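Local coordinates for protein ALDH21) (Physcomitrella patens subsp. patens, PDB 5MZ5) that oxidises succinic semialdehyde to succinate as an NADP(+)-dependent dehydrogenase of the aldehyde dehydrogenase family, at residues A290-D295 and Q306-G311; D373-A378 and G383-G388; N409-E414 and V419-K424. All coordinates share one frame; numbering follows the deposited sequence.

Interaction 1 (A290-D295 and Q306-G311)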
loop_
_atom_site.group_PDB
_atom_site.type_symbol
_atom_site.label_atom_id
_atom_site.label_comp_id
_atom_site.label_asym_id
_atom_site.label_seq_id
_atom_site.Cartn_x
_atom_site.Cartn_y
_atom_site.Cartn_z
ATOM N N ALA A 290 9.788 -25.270 -17.727
ATOM C CA ALA A 290 10.705 -24.208 -17.362
ATOM C C ALA A 290 12.064 -24.217 -18.068
ATOM O O ALA A 290 12.840 -25.175 -17.974
ATOM C CB ALA A 290 10.906 -24.176 -15.859
ATOM N N PRO A 291 12.375 -23.081 -18.731
ATOM C CA PRO A 291 13.688 -22.937 -19.368
ATOM C C PRO A 291 14.680 -22.142 -18.482
ATOM O O PRO A 291 14.288 -21.418 -17.569
ATOM C CB PRO A 291 13.347 -22.157 -20.632
ATOM C CG PRO A 291 12.184 -21.276 -20.211
ATOM C CD PRO A 291 11.525 -21.907 -18.999
ATOM N N CYS A 292 15.969 -22.236 -18.796
ATOM C CA CYS A 292 17.001 -21.447 -18.125
ATOM C C CYS A 292 18.009 -20.995 -19.161
ATOM O O CYS A 292 18.446 -21.805 -19.970
ATOM C CB CYS A 292 17.676 -22.215 -16.985
ATOM S SG CYS A 292 18.814 -21.216 -15.976
ATOM N N ILE A 293 18.360 -19.700 -19.132
ATOM C CA ILE A 293 19.388 -19.101 -19.974
ATOM C C ILE A 293 20.682 -19.000 -19.147
ATOM O O ILE A 293 20.650 -18.515 -18.023
ATOM C CB ILE A 293 18.970 -17.707 -20.522
ATOM C CG1 ILE A 293 17.783 -17.825 -21.495
ATOM C CG2 ILE A 293 20.171 -16.997 -21.200
ATOM C CD1 ILE A 293 17.250 -16.500 -22.072
ATOM N N VAL A 294 21.802 -19.467 -19.707
ATOM C CA VAL A 294 23.122 -19.337 -19.103
ATOM C C VAL A 294 23.919 -18.432 -20.052
ATOM O O VAL A 294 24.375 -18.886 -21.094
ATOM C CB VAL A 294 23.823 -20.698 -18.787
ATOM C CG1 VAL A 294 25.265 -20.490 -18.283
ATOM C CG2 VAL A 294 23.015 -21.492 -17.773
ATOM N N ASP A 295 24.006 -17.128 -19.721
ATOM C CA ASP A 295 24.749 -16.148 -20.525
ATOM C C ASP A 295 26.060 -15.737 -19.854
ATOM O O ASP A 295 26.872 -15.056 -20.460
ATOM C CB ASP A 295 23.871 -14.917 -20.864
ATOM C CG ASP A 295 24.311 -14.168 -22.119
ATOM O OD1 ASP A 295 24.218 -14.745 -23.226
ATOM O OD2 ASP A 295 24.704 -12.998 -22.000
ATOM N N GLN A 306 26.083 -26.151 -9.905
ATOM C CA GLN A 306 25.332 -26.631 -8.737
ATOM C C GLN A 306 23.872 -26.212 -8.791
ATOM O O GLN A 306 23.005 -27.020 -8.480
ATOM C CB GLN A 306 25.962 -26.130 -7.426
ATOM C CG GLN A 306 27.250 -26.859 -7.025
ATOM C CD GLN A 306 28.081 -26.128 -5.982
ATOM O OE1 GLN A 306 27.664 -25.138 -5.357
ATOM N NE2 GLN A 306 29.297 -26.619 -5.760
ATOM N N ARG A 307 23.597 -24.950 -9.199
ATOM C CA ARG A 307 22.223 -24.435 -9.283
ATOM C C ARG A 307 21.476 -25.022 -10.462
ATOM O O ARG A 307 20.277 -25.274 -10.354
ATOM C CB ARG A 307 22.199 -22.897 -9.280
ATOM C CG ARG A 307 22.827 -22.295 -8.011
ATOM C CD ARG A 307 21.858 -22.174 -6.862
ATOM N NE ARG A 307 21.666 -23.428 -6.142
ATOM C CZ ARG A 307 20.556 -23.749 -5.480
ATOM N NH1 ARG A 307 19.516 -22.918 -5.465
ATOM N NH2 ARG A 307 20.474 -24.907 -4.835
ATOM N N LEU A 308 22.194 -25.286 -11.571
ATOM C CA LEU A 308 21.610 -25.923 -12.757
ATOM C C LEU A 308 21.252 -27.384 -12.455
ATOM O O LEU A 308 20.229 -27.879 -12.938
ATOM C CB LEU A 308 22.556 -25.838 -13.947
ATOM C CG LEU A 308 22.816 -24.460 -14.535
ATOM C CD1 LEU A 308 23.811 -24.562 -15.681
ATOM C CD2 LEU A 308 21.523 -23.773 -14.974
ATOM N N ILE A 309 22.077 -28.056 -11.626
ATOM C CA ILE A 309 21.842 -29.439 -11.167
ATOM C C ILE A 309 20.577 -29.453 -10.287
ATOM O O ILE A 309 19.692 -30.284 -10.508
ATOM C CB ILE A 309 23.094 -30.026 -10.438
ATOM C CG1 ILE A 309 24.243 -30.326 -11.433
ATOM C CG2 ILE A 309 22.753 -31.257 -9.542
ATOM C CD1 ILE A 309 23.987 -31.536 -12.483
ATOM N N ASN A 310 20.469 -28.489 -9.333
ATOM C CA ASN A 310 19.294 -28.366 -8.471
ATOM C C ASN A 310 18.034 -28.163 -9.333
ATOM O O ASN A 310 17.047 -28.873 -9.154
ATOM C CB ASN A 310 19.467 -27.245 -7.434
ATOM C CG ASN A 310 18.225 -27.034 -6.579
ATOM O OD1 ASN A 310 17.907 -27.821 -5.683
ATOM N ND2 ASN A 310 17.435 -26.030 -6.910
ATOM N N GLY A 311 18.110 -27.256 -10.296
ATOM C CA GLY A 311 16.996 -26.989 -11.195
ATOM C C GLY A 311 16.525 -28.193 -11.984
ATOM O O GLY A 311 15.333 -28.520 -11.994
#

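Interaction 2 (D373-A378 and G383-G388)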
loop_
_atom_site.group_PDB
_atom_site.type_symbol
_atom_site.label_atom_id
_atom_site.label_comp_id
_atom_site.label_asym_id
_atom_site.label_seq_id
_atom_site.Cartn_x
_atom_site.Cartn_y
_atom_site.Cartn_z
ATOM N N ASP A 373 9.830 -43.635 -22.435
ATOM C CA ASP A 373 9.273 -43.595 -23.792
ATOM C C ASP A 373 9.596 -42.258 -24.464
ATOM O O ASP A 373 10.013 -42.233 -25.624
ATOM C CB ASP A 373 7.740 -43.806 -23.775
ATOM C CG ASP A 373 7.231 -45.179 -23.377
ATOM O OD1 ASP A 373 8.024 -46.157 -23.442
ATOM O OD2 ASP A 373 6.034 -45.281 -23.001
ATOM N N TRP A 374 9.400 -41.143 -23.726
ATOM C CA TRP A 374 9.677 -39.801 -24.234
ATOM C C TRP A 374 11.156 -39.586 -24.492
ATOM O O TRP A 374 11.494 -38.920 -25.462
ATOM C CB TRP A 374 9.066 -38.715 -23.339
ATOM C CG TRP A 374 7.575 -38.600 -23.478
ATOM C CD1 TRP A 374 6.737 -39.449 -24.150
ATOM C CD2 TRP A 374 6.745 -37.577 -22.920
ATOM N NE1 TRP A 374 5.439 -39.017 -24.043
ATOM C CE2 TRP A 374 5.411 -37.871 -23.290
ATOM C CE3 TRP A 374 6.993 -36.446 -22.115
ATOM C CZ2 TRP A 374 4.337 -37.049 -22.931
ATOM C CZ3 TRP A 374 5.924 -35.647 -21.743
ATOM C CH2 TRP A 374 4.614 -35.963 -22.131
ATOM N N VAL A 375 12.037 -40.198 -23.675
ATOM C CA VAL A 375 13.492 -40.124 -23.874
ATOM C C VAL A 375 13.855 -40.854 -25.189
ATOM O O VAL A 375 14.576 -40.286 -26.023
ATOM C CB VAL A 375 14.286 -40.638 -22.634
ATOM C CG1 VAL A 375 15.755 -40.899 -22.961
ATOM C CG2 VAL A 375 14.155 -39.676 -21.452
ATOM N N LYS A 376 13.337 -42.094 -25.379
ATOM C CA LYS A 376 13.582 -42.888 -26.588
ATOM C C LYS A 376 13.057 -42.157 -27.834
ATOM O O LYS A 376 13.765 -42.068 -28.834
ATOM C CB LYS A 376 12.977 -44.303 -26.479
ATOM C CG LYS A 376 13.715 -45.220 -25.506
ATOM C CD LYS A 376 13.328 -46.669 -25.694
ATOM C CE LYS A 376 13.144 -47.435 -24.409
ATOM N NZ LYS A 376 11.740 -47.331 -23.907
ATOM N N GLU A 377 11.850 -41.575 -27.740
ATOM C CA GLU A 377 11.247 -40.810 -28.827
ATOM C C GLU A 377 12.109 -39.582 -29.188
ATOM O O GLU A 377 12.300 -39.314 -30.373
ATOM C CB GLU A 377 9.818 -40.398 -28.456
ATOM C CG GLU A 377 9.053 -39.677 -29.558
ATOM C CD GLU A 377 8.103 -38.587 -29.095
ATOM O OE1 GLU A 377 7.675 -38.621 -27.918
ATOM O OE2 GLU A 377 7.765 -37.709 -29.921
ATOM N N ALA A 378 12.651 -38.869 -28.168
ATOM C CA ALA A 378 13.510 -37.693 -28.345
ATOM C C ALA A 378 14.778 -38.056 -29.122
ATOM O O ALA A 378 15.148 -37.322 -30.043
ATOM C CB ALA A 378 13.863 -37.081 -26.995
ATOM N N GLY A 383 17.530 -36.265 -31.241
ATOM C CA GLY A 383 18.177 -35.844 -29.998
ATOM C C GLY A 383 19.399 -36.683 -29.656
ATOM O O GLY A 383 19.393 -37.904 -29.838
ATOM N N LYS A 384 20.458 -36.040 -29.162
ATOM C CA LYS A 384 21.687 -36.742 -28.789
ATOM C C LYS A 384 21.733 -36.975 -27.272
ATOM O O LYS A 384 21.817 -36.015 -26.497
ATOM C CB LYS A 384 22.942 -35.998 -29.299
ATOM C CG LYS A 384 24.243 -36.768 -29.076
ATOM C CD LYS A 384 25.461 -35.870 -29.258
ATOM C CE LYS A 384 26.725 -36.511 -28.741
ATOM N NZ LYS A 384 27.810 -35.514 -28.554
ATOM N N LEU A 385 21.672 -38.251 -26.857
ATOM C CA LEU A 385 21.722 -38.630 -25.452
ATOM C C LEU A 385 23.142 -38.427 -24.912
ATOM O O LEU A 385 24.090 -39.035 -25.420
ATOM C CB LEU A 385 21.246 -40.085 -25.281
ATOM C CG LEU A 385 21.118 -40.629 -23.848
ATOM C CD1 LEU A 385 19.937 -39.987 -23.102
ATOM C CD2 LEU A 385 20.952 -42.130 -23.870
ATOM N N LEU A 386 23.286 -37.533 -23.915
ATOM C CA LEU A 386 24.586 -37.226 -23.313
ATOM C C LEU A 386 24.893 -38.102 -22.108
ATOM O O LEU A 386 26.062 -38.418 -21.867
ATOM C CB LEU A 386 24.727 -35.737 -22.965
ATOM C CG LEU A 386 24.554 -34.732 -24.107
ATOM C CD1 LEU A 386 24.723 -33.300 -23.584
ATOM C CD2 LEU A 386 25.512 -35.016 -25.282
ATOM N N THR A 387 23.837 -38.497 -21.359
ATOM C CA THR A 387 23.924 -39.365 -20.174
ATOM C C THR A 387 22.526 -39.859 -19.773
ATOM O O THR A 387 21.526 -39.234 -20.137
ATOM C CB THR A 387 24.645 -38.627 -19.023
ATOM O OG1 THR A 387 24.957 -39.551 -17.984
ATOM C CG2 THR A 387 23.847 -37.422 -18.487
ATOM N N GLY A 388 22.480 -40.953 -19.019
ATOM C CA GLY A 388 21.251 -41.540 -18.494
ATOM C C GLY A 388 20.307 -42.110 -19.530
ATOM O O GLY A 388 20.748 -42.685 -20.528
#

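Interaction 3 (N409-E414 and V419-K424)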
loop_
_atom_site.group_PDB
_atom_site.type_symbol
_atom_site.label_atom_id
_atom_site.label_comp_id
_atom_site.label_asym_id
_atom_site.label_seq_id
_atom_site.Cartn_x
_atom_site.Cartn_y
_atom_site.Cartn_z
ATOM N N ASN A 409 7.758 -35.021 -27.846
ATOM C CA ASN A 409 6.976 -34.846 -26.612
ATOM C C ASN A 409 7.809 -34.317 -25.453
ATOM O O ASN A 409 7.297 -33.525 -24.658
ATOM C CB ASN A 409 6.295 -36.139 -26.197
ATOM C CG ASN A 409 5.062 -36.459 -26.988
ATOM O OD1 ASN A 409 4.182 -35.619 -27.185
ATOM N ND2 ASN A 409 4.952 -37.701 -27.424
ATOM N N ALA A 410 9.093 -34.743 -25.372
ATOM C CA ALA A 410 10.042 -34.313 -24.341
ATOM C C ALA A 410 10.270 -32.792 -24.418
ATOM O O ALA A 410 10.494 -32.173 -23.385
ATOM C CB ALA A 410 11.360 -35.060 -24.489
ATOM N N ARG A 411 10.152 -32.193 -25.620
ATOM C CA ARG A 411 10.324 -30.755 -25.819
ATOM C C ARG A 411 9.008 -29.961 -25.671
ATOM O O ARG A 411 8.991 -28.908 -25.033
ATOM C CB ARG A 411 11.032 -30.476 -27.171
ATOM C CG ARG A 411 11.158 -28.991 -27.583
ATOM C CD ARG A 411 11.814 -28.080 -26.536
ATOM N NE ARG A 411 11.841 -26.678 -26.968
ATOM C CZ ARG A 411 10.827 -25.821 -26.846
ATOM N NH1 ARG A 411 9.696 -26.198 -26.270
ATOM N NH2 ARG A 411 10.944 -24.581 -27.296
ATOM N N LYS A 412 7.922 -30.476 -26.246
ATOM C CA LYS A 412 6.597 -29.858 -26.281
ATOM C C LYS A 412 5.846 -29.911 -24.937
ATOM O O LYS A 412 5.169 -28.941 -24.569
ATOM C CB LYS A 412 5.790 -30.525 -27.415
ATOM C CG LYS A 412 4.370 -30.010 -27.660
ATOM C CD LYS A 412 3.771 -30.526 -28.991
ATOM C CE LYS A 412 3.846 -32.028 -29.248
ATOM N NZ LYS A 412 2.976 -32.819 -28.334
ATOM N N GLU A 413 5.945 -31.040 -24.219
ATOM C CA GLU A 413 5.193 -31.260 -22.983
ATOM C C GLU A 413 6.058 -31.270 -21.732
ATOM O O GLU A 413 7.280 -31.409 -21.812
ATOM C CB GLU A 413 4.426 -32.607 -23.055
ATOM C CG GLU A 413 3.649 -32.877 -24.333
ATOM C CD GLU A 413 2.503 -31.935 -24.646
ATOM O OE1 GLU A 413 1.939 -31.327 -23.708
ATOM O OE2 GLU A 413 2.156 -31.822 -25.842
ATOM N N GLU A 414 5.391 -31.188 -20.570
ATOM C CA GLU A 414 5.998 -31.288 -19.253
ATOM C C GLU A 414 6.411 -32.749 -19.071
ATOM O O GLU A 414 5.564 -33.642 -19.133
ATOM C CB GLU A 414 4.975 -30.881 -18.173
ATOM C CG GLU A 414 5.506 -30.995 -16.745
ATOM C CD GLU A 414 4.572 -30.418 -15.702
ATOM O OE1 GLU A 414 3.382 -30.795 -15.714
ATOM O OE2 GLU A 414 5.021 -29.599 -14.869
ATOM N N VAL A 419 14.975 -35.215 -16.451
ATOM C CA VAL A 419 15.385 -35.035 -17.840
ATOM C C VAL A 419 15.585 -33.572 -18.146
ATOM O O VAL A 419 14.679 -32.769 -17.902
ATOM C CB VAL A 419 14.408 -35.701 -18.866
ATOM C CG1 VAL A 419 14.998 -35.679 -20.284
ATOM C CG2 VAL A 419 14.059 -37.126 -18.469
ATOM N N VAL A 420 16.763 -33.238 -18.710
ATOM C CA VAL A 420 17.131 -31.880 -19.118
ATOM C C VAL A 420 17.447 -31.842 -20.609
ATOM O O VAL A 420 18.255 -32.633 -21.096
ATOM C CB VAL A 420 18.290 -31.286 -18.269
ATOM C CG1 VAL A 420 18.700 -29.898 -18.771
ATOM C CG2 VAL A 420 17.916 -31.226 -16.791
ATOM N N LEU A 421 16.800 -30.915 -21.328
ATOM C CA LEU A 421 17.035 -30.706 -22.751
ATOM C C LEU A 421 17.991 -29.543 -22.936
ATOM O O LEU A 421 17.655 -28.408 -22.610
ATOM C CB LEU A 421 15.734 -30.494 -23.533
ATOM C CG LEU A 421 14.675 -31.597 -23.451
ATOM C CD1 LEU A 421 13.659 -31.417 -24.518
ATOM C CD2 LEU A 421 15.281 -32.989 -23.568
ATOM N N LEU A 422 19.204 -29.848 -23.421
ATOM C CA LEU A 422 20.281 -28.884 -23.633
ATOM C C LEU A 422 20.292 -28.312 -25.042
ATOM O O LEU A 422 20.162 -29.047 -26.023
ATOM C CB LEU A 422 21.633 -29.556 -23.310
ATOM C CG LEU A 422 22.913 -28.717 -23.411
ATOM C CD1 LEU A 422 22.891 -27.497 -22.460
ATOM C CD2 LEU A 422 24.125 -29.575 -23.119
ATOM N N TYR A 423 20.470 -26.989 -25.129
ATOM C CA TYR A 423 20.534 -26.234 -26.387
ATOM C C TYR A 423 21.600 -25.151 -26.316
ATOM O O TYR A 423 21.905 -24.621 -25.244
ATOM C CB TYR A 423 19.176 -25.568 -26.706
ATOM C CG TYR A 423 18.021 -26.535 -26.820
ATOM C CD1 TYR A 423 17.797 -27.249 -27.995
ATOM C CD2 TYR A 423 17.154 -26.750 -25.747
ATOM C CE1 TYR A 423 16.744 -28.158 -28.103
ATOM C CE2 TYR A 423 16.089 -27.650 -25.845
ATOM C CZ TYR A 423 15.888 -28.353 -27.027
ATOM O OH TYR A 423 14.847 -29.245 -27.146
ATOM N N LYS A 424 22.120 -24.799 -27.484
ATOM C CA LYS A 424 23.105 -23.749 -27.682
ATOM C C LYS A 424 22.398 -22.585 -28.373
ATOM O O LYS A 424 21.476 -22.804 -29.162
ATOM C CB LYS A 424 24.233 -24.275 -28.586
ATOM C CG LYS A 424 25.407 -23.308 -28.800
ATOM C CD LYS A 424 26.521 -23.863 -29.717
ATOM C CE LYS A 424 26.190 -24.147 -31.161
ATOM N NZ LYS A 424 27.292 -24.906 -31.821
#

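Interaction 1 (A290-D295 and Q306-G311)
Leu308 reaches from its helix to meet Cys292 and Val294, two residues whose side chains rise from the same face of strand 290-294. Its two methyls divide the work. CD1 rests against CG2 of Val294, 3.8 Å away, while CD2 lies between the two strand residues, 3.9 Å from Cys292 SG and 3.9 Å from Val294 CG2. The Leu308 branch gets there because CG stands opposite the carbonyl carbon (chi1 -68°) and chi2 is extended, which carries the fork straight out from the helix. On the strand, Cys292 SG is trans to N (chi1 -172°), beside the carbonyl carbon, where it meets Leu308 CD2. Val294 offers the methyl on the backbone-N side, its CG1 being the one trans to N, at 174°; the valine and leucine side chains meet at a slant. This is the first half of a beta-alpha-beta crossover, in which strand 290-294 is followed by helix 301-313 and then by strand 323-329, parallel to the first and hydrogen-bonded to it. Leucine suits the helix face because its branch spans the gap to the sheet, where the Cys292 and Leu308 CA atoms stand 8.4 Å apart. The compact thiol and beta-branched valine make a low apolar floor. Ile293 turns to the other face and packs on helix 428-435. Phe447 of strand 443-447 touches both Cys292 and Leu308, and Phe340 of helix 333-345 also touches the leucine.

Interaction 2 (D373-A378 and G383-G388)
Gly383 gives its amide N-H to the carbonyl O of Ala378, a hydrogen bond of 2.9 Å between N and O. The donor is tilted 22° from the plane of that carbonyl, and the bond is bent, with 147° at the hydrogen. The other flat group, the indole of Trp374, has Asn409 CB over one face, 3.5 Å from Trp374 CE2, and Glu413 and Ile415 also pack on it. Glycine suits position 383 because the side of its alpha carbon where a side chain would start faces the Ala378 oxygen. Since the bond links residues five apart, it is a 6→1 bond, closing the turn where helix 365-380 runs out. Past the turn, Val375 CG1 and Leu385 CD1 make a loose apolar contact at 4.3 Å. The valine sits on the helix flank turned to the strand, and its CG1 lies trans to the backbone N (chi1 165°). The leucine starts out obliquely, but the end of its side chain comes closer; itself exposed, it borders the buried valine. Polar residues suit the outer helix face, where Lys376 and Asp373 form a long, weak ion pair. Glu377 has a salt bridge with Lys381 and a hydrogen bond with Asn409. Ala378, small enough for a close approach, touches Val404 and Ala410. Strand 384-387 runs antiparallel to strand 395-402, with backbone hydrogen bonds between Lys384 and Glu402 and between Leu386 and Val400, while Leu386 and Thr387 lean on helix 333-345.

Interaction 3 (N409-E414 and V419-K424)
Arg411 crosses Tyr423 at a slant, and its CB already touches two strand residues: Leu421 CD1 at 3.9 Å and the Tyr423 hydroxyl. CG, placed trans to the backbone N (chi1 174°), is 3.7 Å from Tyr423 OH. A bend at CG (chi2 54°) then brings CD to 3.3 Å from the same oxygen, its approach to the ring being oblique. The extended CG-CD bond carries NE on, 4.0 Å from Tyr423 OH, which lies at the guanidinium edge and near its plane; the guanidinium and phenol ring planes stand 73° apart. At the tip, NH2 forms a salt bridge with Glu434 and a hydrogen bond to Asn437 O. Short helix 409-412 is the connection of a beta-alpha-beta unit between the parallel strands 395-402 and 419-425. Arginine suits it because its apolar stem can cover the strand while the charge is carried on to a carboxylate. Leu421 fills the other part of the interface: CD1 lies on the backbone of the helix turn, 3.4 Å from Ala410 O and 3.6 Å from Arg411 CA, with Ala410 CB 4.3 Å away. Tyrosine contributes both a broad ring, which meets Tyr327, and a hydroxyl hydrogen-bonded to Val404 O.

Along the chain the three contacts come in series, 1, then 2, then 3, and all reach the same mixed sheet on one side of the chain's centre. Strand 323-329 pairs in parallel with both 290-294 of interaction 1 and 419-425 of interaction 3; the centres of the two interactions lie 13 Å apart. Strand 395-402 joins interaction 3 to strand 384-387 of interaction 2. Interactions 2 and 3, 10 Å between centres, touch directly: Glu377 OE1 and Asn409 ND2 are 2.9 Å apart, and Trp374 also reaches Glu414. Interactions 1 and 2 are 19 Å apart. Helices 301-313 and 409-412 pack on one sheet, and the loop after 409-412 carries Glu414, which binds NADP(+) in another structure of this protein.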